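Local atomic coordinates of toll-like receptor 6, Variable lymphocyte receptor B (Mus musculus, PDB entry 3A79), a protein that probably senses bacterial diacylated lipopeptides as a heterodimer with TLR2, here as an extracellular domain fused to part of a hagfish variable lymphocyte receptor. Residues B[221-232]-B[252-262]. Numbering follows the deposited sequence.
With NAG (2-acetamido-2-deoxy-beta-D-glucopyranose), chain E; NAG (2-acetamido-2-deoxy-beta-D-glucopyranose), chain F.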
loop_
_atom_site.group_PDB
_atom_site.type_symbol
_atom_site.label_atom_id
_atom_site.label_comp_id
_atom_site.label_asym_id
_atom_site.label_seq_id
_atom_site.Cartn_x
_atom_site.Cartn_y
_atom_site.Cartn_z
ATOM N N GLY B 221 10.238 -23.409 32.617
ATOM C CA GLY B 221 10.867 -23.049 31.366
ATOM C C GLY B 221 10.081 -21.963 30.670
ATOM O O GLY B 221 10.643 -21.055 30.054
ATOM N N HIS B 222 8.764 -22.056 30.783
ATOM C CA HIS B 222 7.876 -21.173 30.056
ATOM C C HIS B 222 6.629 -20.954 30.889
ATOM O O HIS B 222 5.913 -21.895 31.231
ATOM C CB HIS B 222 7.527 -21.804 28.706
ATOM C CG HIS B 222 6.813 -20.886 27.761
ATOM N ND1 HIS B 222 7.168 -19.566 27.591
ATOM C CD2 HIS B 222 5.784 -21.111 26.910
ATOM C CE1 HIS B 222 6.377 -19.011 26.689
ATOM N NE2 HIS B 222 5.527 -19.927 26.262
ATOM N N LEU B 223 6.402 -19.703 31.256
ATOM C CA LEU B 223 5.166 -19.326 31.905
ATOM C C LEU B 223 4.277 -18.783 30.820
ATOM O O LEU B 223 4.745 -18.067 29.941
ATOM C CB LEU B 223 5.408 -18.238 32.940
ATOM C CG LEU B 223 4.114 -17.669 33.502
ATOM C CD1 LEU B 223 3.422 -18.718 34.371
ATOM C CD2 LEU B 223 4.429 -16.434 34.288
ATOM N N GLN B 224 2.997 -19.113 30.865
ATOM C CA GLN B 224 2.092 -18.581 29.863
ATOM C C GLN B 224 0.707 -18.251 30.397
ATOM O O GLN B 224 0.016 -19.119 30.935
ATOM C CB GLN B 224 1.989 -19.541 28.700
ATOM C CG GLN B 224 1.478 -18.868 27.471
ATOM C CD GLN B 224 0.886 -19.847 26.519
ATOM O OE1 GLN B 224 1.357 -20.986 26.429
ATOM N NE2 GLN B 224 -0.171 -19.429 25.809
ATOM N N LEU B 225 0.314 -16.988 30.238
ATOM C CA LEU B 225 -0.952 -16.502 30.775
ATOM C C LEU B 225 -1.872 -16.099 29.643
ATOM O O LEU B 225 -1.433 -15.454 28.695
ATOM C CB LEU B 225 -0.757 -15.279 31.684
ATOM C CG LEU B 225 0.428 -15.080 32.625
ATOM C CD1 LEU B 225 0.071 -13.989 33.607
ATOM C CD2 LEU B 225 0.799 -16.345 33.359
ATOM N N SER B 226 -3.152 -16.443 29.774
ATOM C CA SER B 226 -4.153 -16.146 28.756
ATOM C C SER B 226 -5.398 -15.470 29.335
ATOM O O SER B 226 -5.876 -15.848 30.399
ATOM C CB SER B 226 -4.549 -17.428 28.035
ATOM O OG SER B 226 -3.419 -18.036 27.427
ATOM N N ASN B 227 -5.918 -14.479 28.610
ATOM C CA ASN B 227 -7.077 -13.695 29.040
ATOM C C ASN B 227 -6.720 -12.709 30.156
ATOM O O ASN B 227 -7.117 -12.874 31.311
ATOM C CB ASN B 227 -8.239 -14.595 29.476
ATOM C CG ASN B 227 -8.703 -15.558 28.376
ATOM O OD1 ASN B 227 -8.311 -15.453 27.209
ATOM N ND2 ASN B 227 -9.553 -16.506 28.759
ATOM N N ILE B 228 -5.974 -11.674 29.796
ATOM C CA ILE B 228 -5.542 -10.671 30.754
ATOM C C ILE B 228 -6.142 -9.319 30.404
ATOM O O ILE B 228 -5.751 -8.702 29.414
ATOM C CB ILE B 228 -4.020 -10.537 30.730
ATOM C CG1 ILE B 228 -3.379 -11.919 30.784
ATOM C CG2 ILE B 228 -3.536 -9.639 31.880
ATOM C CD1 ILE B 228 -1.916 -11.906 30.459
ATOM N N LYS B 229 -7.084 -8.859 31.220
ATOM C CA LYS B 229 -7.725 -7.564 31.000
ATOM C C LYS B 229 -7.366 -6.598 32.120
ATOM O O LYS B 229 -7.736 -6.817 33.272
ATOM C CB LYS B 229 -9.238 -7.734 30.940
ATOM C CG LYS B 229 -10.028 -6.452 30.741
ATOM C CD LYS B 229 -11.521 -6.767 30.766
ATOM C CE LYS B 229 -12.389 -5.623 30.265
ATOM N NZ LYS B 229 -13.704 -6.146 29.776
ATOM N N LEU B 230 -6.655 -5.526 31.783
ATOM C CA LEU B 230 -6.166 -4.590 32.789
ATOM C C LEU B 230 -6.518 -3.150 32.481
ATOM O O LEU B 230 -6.441 -2.714 31.337
ATOM C CB LEU B 230 -4.647 -4.688 32.904
ATOM C CG LEU B 230 -4.073 -6.096 32.927
ATOM C CD1 LEU B 230 -2.616 -6.084 32.505
ATOM C CD2 LEU B 230 -4.246 -6.685 34.315
ATOM N N ASN B 231 -6.914 -2.415 33.509
ATOM C CA ASN B 231 -6.811 -0.965 33.470
ATOM C C ASN B 231 -5.695 -0.533 34.416
ATOM O O ASN B 231 -4.801 -1.322 34.718
ATOM C CB ASN B 231 -8.143 -0.280 33.795
ATOM C CG ASN B 231 -8.951 -1.031 34.822
ATOM O OD1 ASN B 231 -8.488 -1.260 35.933
ATOM N ND2 ASN B 231 -10.173 -1.404 34.461
ATOM N N ASP B 232 -5.721 0.709 34.876
ATOM C CA ASP B 232 -4.664 1.157 35.778
ATOM C C ASP B 232 -4.939 0.695 37.209
ATOM O O ASP B 232 -4.008 0.484 37.991
ATOM C CB ASP B 232 -4.513 2.671 35.718
ATOM C CG ASP B 232 -4.451 3.187 34.294
ATOM O OD1 ASP B 232 -3.687 2.610 33.491
ATOM O OD2 ASP B 232 -5.165 4.162 33.980
ATOM N N LEU B 252 13.729 -18.120 31.930
ATOM C CA LEU B 252 12.467 -18.672 31.467
ATOM C C LEU B 252 11.859 -17.742 30.434
ATOM O O LEU B 252 12.176 -16.557 30.379
ATOM C CB LEU B 252 11.477 -18.886 32.620
ATOM C CG LEU B 252 10.599 -17.713 33.085
ATOM C CD1 LEU B 252 9.353 -18.216 33.788
ATOM C CD2 LEU B 252 11.362 -16.757 33.991
ATOM N N ASN B 253 10.987 -18.300 29.609
ATOM C CA ASN B 253 10.247 -17.519 28.646
ATOM C C ASN B 253 8.899 -17.129 29.252
ATOM O O ASN B 253 8.362 -17.832 30.104
ATOM C CB ASN B 253 10.069 -18.317 27.352
ATOM C CG ASN B 253 11.402 -18.691 26.694
ATOM O OD1 ASN B 253 12.411 -18.006 26.876
ATOM N ND2 ASN B 253 11.396 -19.783 25.913
ATOM N N VAL B 254 8.370 -15.986 28.833
ATOM C CA VAL B 254 7.037 -15.564 29.246
ATOM C C VAL B 254 6.167 -15.232 28.022
ATOM O O VAL B 254 6.611 -14.577 27.071
ATOM C CB VAL B 254 7.085 -14.387 30.251
ATOM C CG1 VAL B 254 5.714 -13.772 30.442
ATOM C CG2 VAL B 254 7.602 -14.867 31.576
ATOM N N THR B 255 4.931 -15.716 28.045
ATOM C CA THR B 255 3.996 -15.432 26.978
ATOM C C THR B 255 2.667 -14.902 27.503
ATOM O O THR B 255 1.985 -15.557 28.296
ATOM C CB THR B 255 3.751 -16.663 26.143
ATOM O OG1 THR B 255 4.973 -17.027 25.496
ATOM C CG2 THR B 255 2.690 -16.391 25.096
ATOM N N LEU B 256 2.322 -13.697 27.057
ATOM C CA LEU B 256 1.043 -13.072 27.363
ATOM C C LEU B 256 0.091 -13.204 26.158
ATOM O O LEU B 256 0.438 -12.796 25.062
ATOM C CB LEU B 256 1.283 -11.599 27.719
ATOM C CG LEU B 256 1.524 -11.235 29.196
ATOM C CD1 LEU B 256 2.199 -12.358 29.974
ATOM C CD2 LEU B 256 2.283 -9.901 29.364
ATOM N N GLN B 257 -1.090 -13.790 26.351
ATOM C CA GLN B 257 -2.066 -13.973 25.261
ATOM C C GLN B 257 -3.377 -13.272 25.548
ATOM O O GLN B 257 -3.921 -13.380 26.644
ATOM C CB GLN B 257 -2.369 -15.446 25.032
ATOM C CG GLN B 257 -1.822 -16.017 23.761
ATOM C CD GLN B 257 -2.163 -17.488 23.616
ATOM O OE1 GLN B 257 -1.280 -18.343 23.672
ATOM N NE2 GLN B 257 -3.453 -17.792 23.440
ATOM N N HIS B 258 -3.891 -12.553 24.562
ATOM C CA HIS B 258 -5.149 -11.835 24.736
ATOM C C HIS B 258 -5.164 -10.757 25.836
ATOM O O HIS B 258 -6.145 -10.625 26.562
ATOM C CB HIS B 258 -6.257 -12.851 24.958
ATOM C CG HIS B 258 -6.146 -14.037 24.056
ATOM N ND1 HIS B 258 -5.927 -15.314 24.524
ATOM C CD2 HIS B 258 -6.183 -14.133 22.706
ATOM C CE1 HIS B 258 -5.852 -16.149 23.504
ATOM N NE2 HIS B 258 -6.004 -15.458 22.391
ATOM N N ILE B 259 -4.089 -9.975 25.932
ATOM C CA ILE B 259 -3.994 -8.887 26.907
ATOM C C ILE B 259 -4.633 -7.622 26.372
ATOM O O ILE B 259 -4.170 -7.060 25.389
ATOM C CB ILE B 259 -2.532 -8.511 27.199
ATOM C CG1 ILE B 259 -1.621 -9.712 27.007
ATOM C CG2 ILE B 259 -2.377 -7.923 28.578
ATOM C CD1 ILE B 259 -1.250 -9.935 25.571
ATOM N N GLU B 260 -5.694 -7.168 27.019
ATOM C CA GLU B 260 -6.222 -5.848 26.743
ATOM C C GLU B 260 -5.798 -4.981 27.891
ATOM O O GLU B 260 -6.116 -5.278 29.038
ATOM C CB GLU B 260 -7.739 -5.863 26.694
ATOM C CG GLU B 260 -8.330 -4.512 27.029
ATOM C CD GLU B 260 -9.779 -4.597 27.441
ATOM O OE1 GLU B 260 -10.178 -3.839 28.361
ATOM O OE2 GLU B 260 -10.507 -5.426 26.849
ATOM N N THR B 261 -5.081 -3.907 27.600
ATOM C CA THR B 261 -4.452 -3.148 28.670
ATOM C C THR B 261 -4.298 -1.682 28.313
ATOM O O THR B 261 -4.256 -1.326 27.146
ATOM C CB THR B 261 -3.063 -3.750 29.034
ATOM O OG1 THR B 261 -2.180 -2.709 29.432
ATOM C CG2 THR B 261 -2.436 -4.421 27.837
ATOM N N THR B 262 -4.237 -0.831 29.324
ATOM C CA THR B 262 -3.810 0.549 29.142
ATOM C C THR B 262 -2.421 0.624 28.514
ATOM O O THR B 262 -1.667 -0.344 28.542
ATOM C CB THR B 262 -3.746 1.273 30.497
ATOM O OG1 THR B 262 -5.075 1.534 30.940
ATOM C CG2 THR B 262 -3.022 2.594 30.375
HETATM C C1 NAG E . 12.696 -20.093 25.351
HETATM C C2 NAG E . 12.715 -21.630 25.235
HETATM C C3 NAG E . 13.420 -22.259 24.025
HETATM C C4 NAG E . 13.686 -21.332 22.847
HETATM C C5 NAG E . 13.873 -19.881 23.244
HETATM C C6 NAG E . 13.689 -19.075 21.973
HETATM C C7 NAG E . 14.178 -21.658 27.248
HETATM C C8 NAG E . 15.410 -21.006 26.670
HETATM N N2 NAG E . 13.324 -22.249 26.409
HETATM O O3 NAG E . 12.622 -23.330 23.564
HETATM O O4 NAG E . 14.817 -21.792 22.126
HETATM O O5 NAG E . 12.863 -19.429 24.118
HETATM O O6 NAG E . 12.417 -19.401 21.446
HETATM O O7 NAG E . 13.972 -21.663 28.461
HETATM C C1 NAG F . -8.025 -11.253 21.404
HETATM C C2 NAG F . -8.818 -12.497 20.983
HETATM C C3 NAG F . -10.298 -12.467 21.342
HETATM C C4 NAG F . -10.613 -11.738 22.651
HETATM C C5 NAG F . -9.709 -10.547 22.957
HETATM C C6 NAG F . -9.907 -10.127 24.412
HETATM C C7 NAG F . -8.111 -13.799 19.015
HETATM C C8 NAG F . -7.331 -13.563 17.757
HETATM N N2 NAG F . -8.718 -12.724 19.548
HETATM O O3 NAG F . -10.717 -13.810 21.459
HETATM O O4 NAG F . -11.969 -11.320 22.627
HETATM O O5 NAG F . -8.345 -10.840 22.722
HETATM O O6 NAG F . -9.109 -9.007 24.731
HETATM O O7 NAG F . -8.154 -14.940 19.483
#
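At the edge of the His222 ring, near its plane, lie Thr255 OG1 and Asn253 CA, though the closeness of OG1 is doubtful; Asn253 CB comes in obliquely, and the Asn253 amide is turned 74° from the ring. The His258 ring has Gln257 CG over one face, offset toward the rim, and Ser226 CB at its edge, while C2 of the chain F sugar approaches CD2 obliquely. The two segments run as adjacent parallel strands of a leucine-rich-repeat solenoid, in its Toll-like receptor part, and the intervening chain forms helix 235-246.

The parallel assignment rests on an 11° angle between 222-229 and 252-257 and on alternating backbone bonds: Asn253 O receives Leu223 N at 2.9 Å, Leu223 O receives Thr255 N, and Thr255 O receives Leu225 N. His222 ND1 adds a weak bond to Asn253 O, which thus takes two donors. Asn227 and His258 both have positive phi, and the chain turns a corner at His258; pairing there weakens (Ile228 N to His258 O, 3.4 Å) and resumes with Glu260 N to Ile228 O and then Leu230 N to Glu260 O.

Side chains alternate between two faces. Leu223, Leu225, Ile228, Val254, Leu256 and Ile259 share the inner one, where Ile228 CD1 reaches Leu256 CG at 3.7 Å, the two side chains crossing at about a right angle; Leu238 and Leu242 of helix 235-246 pack against it. On the other face Gln224 runs extended alongside Thr255, its CG 3.4 Å from Thr255 CB. Asn227 ND2 bonds Phe203 O, linking the contact to neighbouring strand 198-203.

Asn253 is glycosylated: ND2 is covalently bonded to C1 of the chain E sugar. At the far end, Thr262 OG1 donates to Asp232 OD1 at 3.1 Å, from 49° out of the carboxylate plane.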